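Local coordinates for glycosyl hydrolases family 31 family protein (Aspergillus niger, PDB 6DRU), which releases alpha-xylose from the non-reducing terminal glucose of xyloglucan oligosaccharides, acting as a family 31 alpha-xylosidase, at the interface of chains A and B and the interface of chains A and C. Coordinates in Å, arbitrary orientation; residue numbers count along the deposited sequence, not the author numbering. Chains: chain A/B/C, Glycosyl hydrolases family 31 family protein.

Contacts 1 and 3 belong to one two-fold interface between chains A and B: B:Pro351, B:Arg363, A:Asn408 and A:Phe420 in contact 1 return in contact 3 as A:Pro351, A:Arg363, B:Asn408 and B:Phe420. Their C-alpha centres lie about 14 Å apart. Contact 2 joins chain A to chain C, about 13 Å from contact 1 and about 25 Å from contact 3, centre to centre. In chain A, A:Asn408, A:Gln411 and A:Phe420 face chain B, whereas A:Tyr406 and helix 413-417 face chain C. One segment thus touches two neighbours in the deposited tetramer, which may or may not be the form in solution.

Contact 1: the interface of chains A and B. Residues chain A 361, 408, 411, 420; chain B 335, 351, 353, 363.
B:Arg363 meets A:Tyr361 and A:Asn408 with a side chain that leaves beside its backbone N (chi1 -51°) and bends at chi2 (148°). Its NH2 gives a nearly straight bond (170° at H) to the phenol OH of A:Tyr361 at 2.7 Å. The same NH2 donates to OD1 of A:Asn408 at 2.6 Å, from above the carbonyl plane. Arginine suits this place because one planar group serves several acceptors. A:Asn408 ND2 also makes a long bond of 3.3 Å to the carbonyl O of B:Pro351, on a lone pair, though OD1 of the same amide lies 3.0 Å from that O, a doubtful detail at this resolution. This carbonyl also takes a bond from NH1 of B:Arg363 at 3.0 Å and so probably helps to position the guanidinium. Over the centre of the A:Tyr361 ring sits the methyl CG2 of B:Thr353, 3.5 Å from the centroid, a CH-pi contact suited to a small branched side chain. At the rim, A:Gln411 NE2 donates to the phenol OH of B:Tyr335 at 2.6 Å, the side chains crossing at about a right angle and the OH close to the amide plane. A:Tyr361 and B:Arg363 lie on strand 360-364 and B:Tyr335 opens helix 335-340, within the TIM-barrel domain.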
ATOM      1  N   TYR A 361     -17.675 -22.596   1.412  1.00 54.74           N
ATOM      2  CA  TYR A 361     -17.124 -21.270   1.643  1.00 58.90           C
ATOM      3  C   TYR A 361     -18.245 -20.239   1.609  1.00 59.95           C
ATOM      4  O   TYR A 361     -19.146 -20.310   0.769  1.00 63.55           O
ATOM      5  CB  TYR A 361     -16.049 -20.952   0.604  1.00 57.67           C
ATOM      6  CG  TYR A 361     -14.804 -21.794   0.776  1.00 56.77           C
ATOM      7  CD1 TYR A 361     -14.672 -23.015   0.127  1.00 54.90           C
ATOM      8  CD2 TYR A 361     -13.771 -21.378   1.607  1.00 54.59           C
ATOM      9  CE1 TYR A 361     -13.539 -23.792   0.290  1.00 50.56           C
ATOM     10  CE2 TYR A 361     -12.635 -22.150   1.778  1.00 48.39           C
ATOM     11  CZ  TYR A 361     -12.525 -23.355   1.116  1.00 53.01           C
ATOM     12  OH  TYR A 361     -11.396 -24.124   1.282  1.00 54.29           O
ATOM     13  N   ASN A 408     -10.547 -20.673   7.308  1.00 60.14           N
ATOM     14  CA  ASN A 408     -10.937 -22.013   6.865  1.00 56.87           C
ATOM     15  C   ASN A 408     -11.568 -22.803   8.010  1.00 61.98           C
ATOM     16  O   ASN A 408     -11.217 -23.954   8.276  1.00 58.22           O
ATOM     17  CB  ASN A 408      -9.752 -22.764   6.252  1.00 50.72           C
ATOM     18  CG  ASN A 408      -9.115 -22.004   5.104  1.00 60.72           C
ATOM     19  OD1 ASN A 408      -9.710 -21.858   4.035  1.00 56.05           O
ATOM     20  ND2 ASN A 408      -7.901 -21.508   5.322  1.00 56.51           N
ATOM     21  N   GLN A 411     -12.700 -26.918   8.803  1.00 55.31           N
ATOM     22  CA  GLN A 411     -11.809 -27.860   8.147  1.00 53.15           C
ATOM     23  C   GLN A 411     -10.878 -28.481   9.188  1.00 63.46           C
ATOM     24  O   GLN A 411     -11.033 -28.266  10.394  1.00 76.17           O
ATOM     25  CB  GLN A 411     -11.058 -27.162   7.012  1.00 58.39           C
ATOM     26  CG  GLN A 411     -11.980 -26.642   5.909  1.00 56.02           C
ATOM     27  CD  GLN A 411     -11.229 -26.039   4.736  1.00 57.65           C
ATOM     28  OE1 GLN A 411     -11.428 -24.872   4.392  1.00 52.25           O
ATOM     29  NE2 GLN A 411     -10.367 -26.832   4.112  1.00 58.35           N
ATOM     30  N   PHE A 420      -3.001 -18.599   7.048  1.00 55.32           N
ATOM     31  CA  PHE A 420      -3.715 -17.753   6.102  1.00 54.10           C
ATOM     32  C   PHE A 420      -4.091 -16.446   6.789  1.00 57.47           C
ATOM     33  O   PHE A 420      -4.635 -16.453   7.899  1.00 60.78           O
ATOM     34  CB  PHE A 420      -4.966 -18.461   5.579  1.00 55.26           C
ATOM     35  CG  PHE A 420      -4.678 -19.564   4.594  1.00 63.21           C
ATOM     36  CD1 PHE A 420      -4.445 -19.278   3.257  1.00 61.41           C
ATOM     37  CD2 PHE A 420      -4.656 -20.890   5.001  1.00 65.39           C
ATOM     38  CE1 PHE A 420      -4.185 -20.291   2.349  1.00 47.91           C
ATOM     39  CE2 PHE A 420      -4.398 -21.907   4.096  1.00 58.22           C
ATOM     40  CZ  PHE A 420      -4.162 -21.607   2.770  1.00 44.77           C
TER
ATOM     41  N   TYR B 335      -6.921 -32.832  -2.099  1.00 60.47           N
ATOM     42  CA  TYR B 335      -7.002 -31.517  -1.470  1.00 62.30           C
ATOM     43  C   TYR B 335      -6.126 -31.440  -0.227  1.00 65.06           C
ATOM     44  O   TYR B 335      -5.419 -30.447  -0.018  1.00 72.98           O
ATOM     45  CB  TYR B 335      -8.451 -31.182  -1.118  1.00 63.61           C
ATOM     46  CG  TYR B 335      -8.593 -29.926  -0.288  1.00 57.55           C
ATOM     47  CD1 TYR B 335      -8.216 -28.689  -0.795  1.00 57.33           C
ATOM     48  CD2 TYR B 335      -9.097 -29.977   1.004  1.00 63.08           C
ATOM     49  CE1 TYR B 335      -8.340 -27.537  -0.039  1.00 59.99           C
ATOM     50  CE2 TYR B 335      -9.226 -28.830   1.768  1.00 60.86           C
ATOM     51  CZ  TYR B 335      -8.846 -27.614   1.241  1.00 59.90           C
ATOM     52  OH  TYR B 335      -8.974 -26.470   1.998  1.00 54.93           O
ATOM     53  N   PRO B 351      -9.963 -17.015   3.394  1.00 54.61           N
ATOM     54  CA  PRO B 351      -9.738 -18.470   3.323  1.00 55.32           C
ATOM     55  C   PRO B 351      -8.688 -18.871   2.301  1.00 59.64           C
ATOM     56  O   PRO B 351      -8.024 -19.900   2.479  1.00 62.70           O
ATOM     57  CB  PRO B 351     -11.126 -19.020   2.961  1.00 54.68           C
ATOM     58  CG  PRO B 351     -11.837 -17.870   2.324  1.00 52.85           C
ATOM     59  CD  PRO B 351     -11.343 -16.649   3.036  1.00 56.70           C
ATOM     60  N   THR B 353      -9.415 -19.071  -1.199  1.00 65.07           N
ATOM     61  CA  THR B 353     -10.011 -19.504  -2.455  1.00 59.96           C
ATOM     62  C   THR B 353      -9.816 -18.438  -3.525  1.00 60.89           C
ATOM     63  O   THR B 353      -9.881 -17.238  -3.248  1.00 63.71           O
ATOM     64  CB  THR B 353     -11.501 -19.798  -2.270  1.00 51.24           C
ATOM     65  OG1 THR B 353     -12.119 -18.727  -1.547  1.00 58.09           O
ATOM     66  CG2 THR B 353     -11.694 -21.097  -1.508  1.00 50.63           C
ATOM     67  N   ARG B 363      -9.353 -23.441  -5.354  1.00 59.23           N
ATOM     68  CA  ARG B 363      -8.026 -22.843  -5.357  1.00 59.45           C
ATOM     69  C   ARG B 363      -7.251 -23.416  -6.531  1.00 57.49           C
ATOM     70  O   ARG B 363      -7.264 -24.632  -6.752  1.00 63.66           O
ATOM     71  CB  ARG B 363      -7.282 -23.118  -4.043  1.00 51.45           C
ATOM     72  CG  ARG B 363      -8.070 -22.767  -2.789  1.00 60.26           C
ATOM     73  CD  ARG B 363      -7.711 -23.691  -1.634  1.00 60.12           C
ATOM     74  NE  ARG B 363      -8.583 -23.493  -0.480  1.00 63.60           N
ATOM     75  CZ  ARG B 363      -8.297 -22.707   0.553  1.00 53.97           C
ATOM     76  NH1 ARG B 363      -7.151 -22.038   0.588  1.00 52.11           N
ATOM     77  NH2 ARG B 363      -9.156 -22.593   1.555  1.00 53.32           N
TER

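Contact 2: the interface of chains A and C. Residues chain A 406, 413, 416-417; chain C 88, 95, 119.
C:Trp88 pushes the rim of its six-membered ring against the face of A:Tyr406 at the apolar centre of this contact between two copies of a glycoside hydrolase family 31 enzyme. The planes stand 69° apart, edge-to-face, and CZ2 of C:Trp88 comes to 3.5 Å from CE2 of A:Tyr406. Tryptophan fits well here, since its long flat ring can cover several residues of the partner at once. Next along the rim, CZ3 lies 3.7 Å from the backbone O of A:Thr413, in helix 413-417. The carboxylate OE1 of A:Glu416 lies in the plane of the indole, 3.8 Å from CH2, where its negative charge would probably be welcomed by the faintly positive ring hydrogens.

Beside the indole, A:Ser417 covers one face of C:Tyr95: its OG sits 3.3 Å above the ring plane, offset toward the rim, and its CB packs on CE1 at 3.4 Å. The torsion chi1 of 65° turns this hydroxyl back between the backbone N and the carbonyl carbon, within weak bonding distance of A:Thr413 O. A small residue allows the helix end to come this near to the aromatic ring. At the polar rim a water joins the chains, 2.7 Å from OG1 of A:Thr413 and 2.5 Å from the phenol OH of C:Tyr95. Both are hydroxyls able to donate or accept, which suits them to a water bridge.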
ATOM      1  N   TYR A 406      -8.504 -18.053  13.183  1.00 56.60           N
ATOM      2  CA  TYR A 406      -7.921 -18.738  12.043  1.00 56.27           C
ATOM      3  C   TYR A 406      -8.944 -18.801  10.920  1.00 61.22           C
ATOM      4  O   TYR A 406     -10.155 -18.781  11.160  1.00 59.30           O
ATOM      5  CB  TYR A 406      -7.456 -20.153  12.415  1.00 48.97           C
ATOM      6  CG  TYR A 406      -8.454 -20.926  13.250  1.00 62.33           C
ATOM      7  CD1 TYR A 406      -9.492 -21.631  12.654  1.00 63.90           C
ATOM      8  CD2 TYR A 406      -8.359 -20.950  14.636  1.00 61.02           C
ATOM      9  CE1 TYR A 406     -10.407 -22.338  13.417  1.00 66.31           C
ATOM     10  CE2 TYR A 406      -9.267 -21.652  15.406  1.00 58.68           C
ATOM     11  CZ  TYR A 406     -10.288 -22.344  14.791  1.00 64.35           C
ATOM     12  OH  TYR A 406     -11.193 -23.045  15.554  1.00 57.88           O
ATOM     13  N   THR A 413      -7.756 -29.378  11.646  1.00 60.27           N
ATOM     14  CA  THR A 413      -6.948 -28.508  12.492  1.00 61.17           C
ATOM     15  C   THR A 413      -5.598 -28.205  11.856  1.00 56.74           C
ATOM     16  O   THR A 413      -5.005 -27.157  12.138  1.00 57.86           O
ATOM     17  CB  THR A 413      -6.758 -29.143  13.870  1.00 63.24           C
ATOM     18  OG1 THR A 413      -5.919 -30.299  13.754  1.00 73.49           O
ATOM     19  CG2 THR A 413      -8.100 -29.557  14.453  1.00 60.02           C
ATOM     20  N   GLU A 416      -6.520 -25.417   9.408  1.00 50.81           N
ATOM     21  CA  GLU A 416      -6.811 -24.228  10.203  1.00 51.09           C
ATOM     22  C   GLU A 416      -5.542 -23.594  10.756  1.00 58.22           C
ATOM     23  O   GLU A 416      -5.480 -22.370  10.918  1.00 65.41           O
ATOM     24  CB  GLU A 416      -7.764 -24.578  11.348  1.00 52.28           C
ATOM     25  CG  GLU A 416      -9.195 -24.854  10.917  1.00 61.51           C
ATOM     26  CD  GLU A 416     -10.040 -25.418  12.044  1.00 69.97           C
ATOM     27  OE1 GLU A 416      -9.458 -25.916  13.030  1.00 73.57           O
ATOM     28  OE2 GLU A 416     -11.286 -25.361  11.946  1.00 72.71           O
ATOM     29  N   SER A 417      -4.520 -24.402  11.041  1.00 50.75           N
ATOM     30  CA  SER A 417      -3.273 -23.894  11.596  1.00 59.93           C
ATOM     31  C   SER A 417      -2.370 -23.255  10.548  1.00 60.12           C
ATOM     32  O   SER A 417      -1.423 -22.553  10.921  1.00 57.45           O
ATOM     33  CB  SER A 417      -2.522 -25.017  12.311  1.00 54.90           C
ATOM     34  OG  SER A 417      -2.120 -26.025  11.400  1.00 62.15           O
TER
ATOM     35  N   TRP C  88      -1.364 -27.930  17.947  1.00 64.98           N
ATOM     36  CA  TRP C  88      -2.044 -26.782  18.531  1.00 69.89           C
ATOM     37  C   TRP C  88      -3.384 -27.237  19.088  1.00 71.71           C
ATOM     38  O   TRP C  88      -4.154 -27.906  18.392  1.00 64.31           O
ATOM     39  CB  TRP C  88      -2.235 -25.668  17.499  1.00 64.61           C
ATOM     40  CG  TRP C  88      -3.495 -24.890  17.694  1.00 70.79           C
ATOM     41  CD1 TRP C  88      -3.776 -24.021  18.708  1.00 62.68           C
ATOM     42  CD2 TRP C  88      -4.651 -24.911  16.850  1.00 74.69           C
ATOM     43  NE1 TRP C  88      -5.040 -23.501  18.547  1.00 60.54           N
ATOM     44  CE2 TRP C  88      -5.596 -24.031  17.413  1.00 73.45           C
ATOM     45  CE3 TRP C  88      -4.978 -25.590  15.673  1.00 64.42           C
ATOM     46  CZ2 TRP C  88      -6.845 -23.813  16.839  1.00 67.39           C
ATOM     47  CZ3 TRP C  88      -6.217 -25.371  15.106  1.00 60.40           C
ATOM     48  CH2 TRP C  88      -7.135 -24.491  15.688  1.00 60.99           C
ATOM     49  N   TYR C  95       3.875 -28.944  13.888  1.00 60.46           N
ATOM     50  CA  TYR C  95       4.059 -27.651  13.243  1.00 56.06           C
ATOM     51  C   TYR C  95       4.209 -26.501  14.232  1.00 59.76           C
ATOM     52  O   TYR C  95       4.306 -25.345  13.803  1.00 59.22           O
ATOM     53  CB  TYR C  95       2.896 -27.359  12.282  1.00 55.42           C
ATOM     54  CG  TYR C  95       1.523 -27.502  12.899  1.00 54.45           C
ATOM     55  CD1 TYR C  95       1.004 -26.513  13.724  1.00 55.90           C
ATOM     56  CD2 TYR C  95       0.743 -28.622  12.649  1.00 56.45           C
ATOM     57  CE1 TYR C  95      -0.247 -26.640  14.292  1.00 61.78           C
ATOM     58  CE2 TYR C  95      -0.514 -28.754  13.209  1.00 61.18           C
ATOM     59  CZ  TYR C  95      -1.004 -27.762  14.031  1.00 61.31           C
ATOM     60  OH  TYR C  95      -2.254 -27.890  14.593  1.00 62.07           O
ATOM     61  N   LYS C 119      -7.588 -20.434  21.764  1.00 65.63           N
ATOM     62  CA  LYS C 119      -8.102 -19.247  21.088  1.00 57.30           C
ATOM     63  C   LYS C 119      -7.009 -18.184  21.103  1.00 58.13           C
ATOM     64  O   LYS C 119      -6.763 -17.549  22.132  1.00 72.74           O
ATOM     65  CB  LYS C 119      -9.380 -18.750  21.757  1.00 48.32           C
ATOM     66  CG  LYS C 119     -10.421 -19.833  21.993  1.00 52.86           C
ATOM     67  CD  LYS C 119     -11.119 -20.215  20.701  1.00 59.27           C
ATOM     68  CE  LYS C 119     -11.661 -21.633  20.756  1.00 61.95           C
ATOM     69  NZ  LYS C 119     -12.451 -21.971  19.538  1.00 59.36           N
TER
HETATM   70  O   HOH W   1      -3.232 -30.192  14.299  1.00 55.03           O

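Contact 3: the interface of chains A and B. Residues chain A 339, 346, 350-352, 363; chain B 408, 420.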
ATOM      1  N   GLN A 339     -26.901 -11.038  -2.438  1.00 67.82           N
ATOM      2  CA  GLN A 339     -25.822 -10.673  -3.349  1.00 60.28           C
ATOM      3  C   GLN A 339     -26.208  -9.477  -4.213  1.00 55.40           C
ATOM      4  O   GLN A 339     -25.393  -8.573  -4.431  1.00 59.74           O
ATOM      5  CB  GLN A 339     -25.456 -11.872  -4.222  1.00 45.60           C
ATOM      6  CG  GLN A 339     -24.159 -11.713  -4.981  1.00 62.62           C
ATOM      7  CD  GLN A 339     -22.950 -11.871  -4.089  1.00 58.05           C
ATOM      8  OE1 GLN A 339     -22.319 -10.888  -3.700  1.00 77.76           O
ATOM      9  NE2 GLN A 339     -22.619 -13.113  -3.760  1.00 53.25           N
ATOM     10  N   ALA A 346     -17.367  -8.675   1.786  1.00 54.50           N
ATOM     11  CA  ALA A 346     -16.568  -9.457   0.857  1.00 50.70           C
ATOM     12  C   ALA A 346     -15.099  -9.109   1.031  1.00 51.54           C
ATOM     13  O   ALA A 346     -14.757  -7.951   1.277  1.00 62.09           O
ATOM     14  CB  ALA A 346     -16.998  -9.208  -0.593  1.00 53.19           C
ATOM     15  N   GLY A 350     -10.690 -11.380  -5.437  1.00 59.68           N
ATOM     16  CA  GLY A 350     -11.083 -12.762  -5.554  1.00 49.16           C
ATOM     17  C   GLY A 350     -12.591 -12.896  -5.553  1.00 48.39           C
ATOM     18  O   GLY A 350     -13.320 -11.920  -5.756  1.00 52.99           O
ATOM     19  N   PRO A 351     -13.091 -14.112  -5.324  1.00 53.18           N
ATOM     20  CA  PRO A 351     -14.550 -14.317  -5.354  1.00 47.70           C
ATOM     21  C   PRO A 351     -15.301 -13.504  -4.316  1.00 54.97           C
ATOM     22  O   PRO A 351     -16.466 -13.150  -4.544  1.00 54.94           O
ATOM     23  CB  PRO A 351     -14.695 -15.824  -5.101  1.00 54.70           C
ATOM     24  CG  PRO A 351     -13.429 -16.216  -4.405  1.00 48.79           C
ATOM     25  CD  PRO A 351     -12.362 -15.348  -4.996  1.00 52.95           C
ATOM     26  N   GLY A 352     -14.671 -13.188  -3.187  1.00 55.05           N
ATOM     27  CA  GLY A 352     -15.313 -12.432  -2.132  1.00 50.59           C
ATOM     28  C   GLY A 352     -15.661 -13.240  -0.902  1.00 55.05           C
ATOM     29  O   GLY A 352     -16.182 -12.667   0.063  1.00 57.04           O
ATOM     30  N   ARG A 363     -19.923 -16.098   2.939  1.00 52.54           N
ATOM     31  CA  ARG A 363     -19.743 -14.658   3.073  1.00 54.01           C
ATOM     32  C   ARG A 363     -20.595 -14.173   4.235  1.00 58.11           C
ATOM     33  O   ARG A 363     -21.768 -14.546   4.343  1.00 62.39           O
ATOM     34  CB  ARG A 363     -20.145 -13.921   1.789  1.00 51.19           C
ATOM     35  CG  ARG A 363     -19.511 -14.461   0.520  1.00 58.47           C
ATOM     36  CD  ARG A 363     -20.443 -14.292  -0.673  1.00 56.30           C
ATOM     37  NE  ARG A 363     -19.934 -14.971  -1.861  1.00 61.69           N
ATOM     38  CZ  ARG A 363     -19.221 -14.379  -2.814  1.00 58.23           C
ATOM     39  NH1 ARG A 363     -18.934 -13.086  -2.729  1.00 58.18           N
ATOM     40  NH2 ARG A 363     -18.797 -15.080  -3.856  1.00 55.42           N
TER
ATOM     41  N   ASN B 408     -16.230 -15.345  -9.515  1.00 57.75           N
ATOM     42  CA  ASN B 408     -17.407 -16.156  -9.189  1.00 58.92           C
ATOM     43  C   ASN B 408     -17.892 -16.929 -10.417  1.00 62.93           C
ATOM     44  O   ASN B 408     -19.083 -16.951 -10.732  1.00 59.53           O
ATOM     45  CB  ASN B 408     -18.530 -15.298  -8.597  1.00 46.67           C
ATOM     46  CG  ASN B 408     -18.074 -14.500  -7.393  1.00 52.91           C
ATOM     47  OD1 ASN B 408     -17.792 -15.058  -6.332  1.00 55.21           O
ATOM     48  ND2 ASN B 408     -17.992 -13.184  -7.554  1.00 47.03           N
ATOM     49  N   PHE B 420     -16.434  -7.716  -8.697  1.00 53.82           N
ATOM     50  CA  PHE B 420     -15.471  -8.222  -7.730  1.00 58.24           C
ATOM     51  C   PHE B 420     -14.072  -8.161  -8.332  1.00 59.57           C
ATOM     52  O   PHE B 420     -13.855  -8.588  -9.472  1.00 58.87           O
ATOM     53  CB  PHE B 420     -15.813  -9.652  -7.314  1.00 48.32           C
ATOM     54  CG  PHE B 420     -16.978  -9.750  -6.369  1.00 53.92           C
ATOM     55  CD1 PHE B 420     -16.804  -9.530  -5.013  1.00 60.31           C
ATOM     56  CD2 PHE B 420     -18.243 -10.065  -6.835  1.00 60.06           C
ATOM     57  CE1 PHE B 420     -17.873  -9.619  -4.139  1.00 57.35           C
ATOM     58  CE2 PHE B 420     -19.316 -10.156  -5.965  1.00 50.46           C
ATOM     59  CZ  PHE B 420     -19.130  -9.932  -4.616  1.00 51.34           C
TER
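A loop of chain B carrying B:Phe420, with B:Asn408 from another stretch of loop, meets helix 335-340, strand 346-347, loop 350-352 and strand 360-364 of chain A. B:Phe420 is the main apolar insert, with 64 Å² of its surface hidden by chain A. Its ring turns one face to the carbonyl O of A:Pro351, which stands 3.6 Å above the ring plane and offset toward the rim. Two other groups meet it at the edge, in plane. The methyl CB of A:Ala346 touches CE1 at 3.7 Å, and the amide OE1 of A:Gln339 lies 3.5 Å from CZ, where it would suit the slightly positive ring hydrogens. The bend of A:Gln339 at chi2 (75°) brings the amide to the ring; its plane stands almost perpendicular to the ring (87°). NE2 lies over one face of the A:Arg363 guanidinium, offset toward its rim, so the amide packs against the arginine as well as bordering the phenylalanine.

Alanine is small enough to let the ring come near strand 346-347. A:Gly350 and A:Gly352, flanking A:Pro351, both have positive phi values, which glycine adopts readily, and A:Gly350 brings its O to 3.7 Å from B:Phe420 CB. The bond from A:Arg363 to B:Asn408 is the chain-exchanged twin of that in contact 1. On the side of the ring that meets A:Pro351 O, and out beyond the rim, NH1 of A:Arg363 lies 3.7 Å from CZ of B:Phe420.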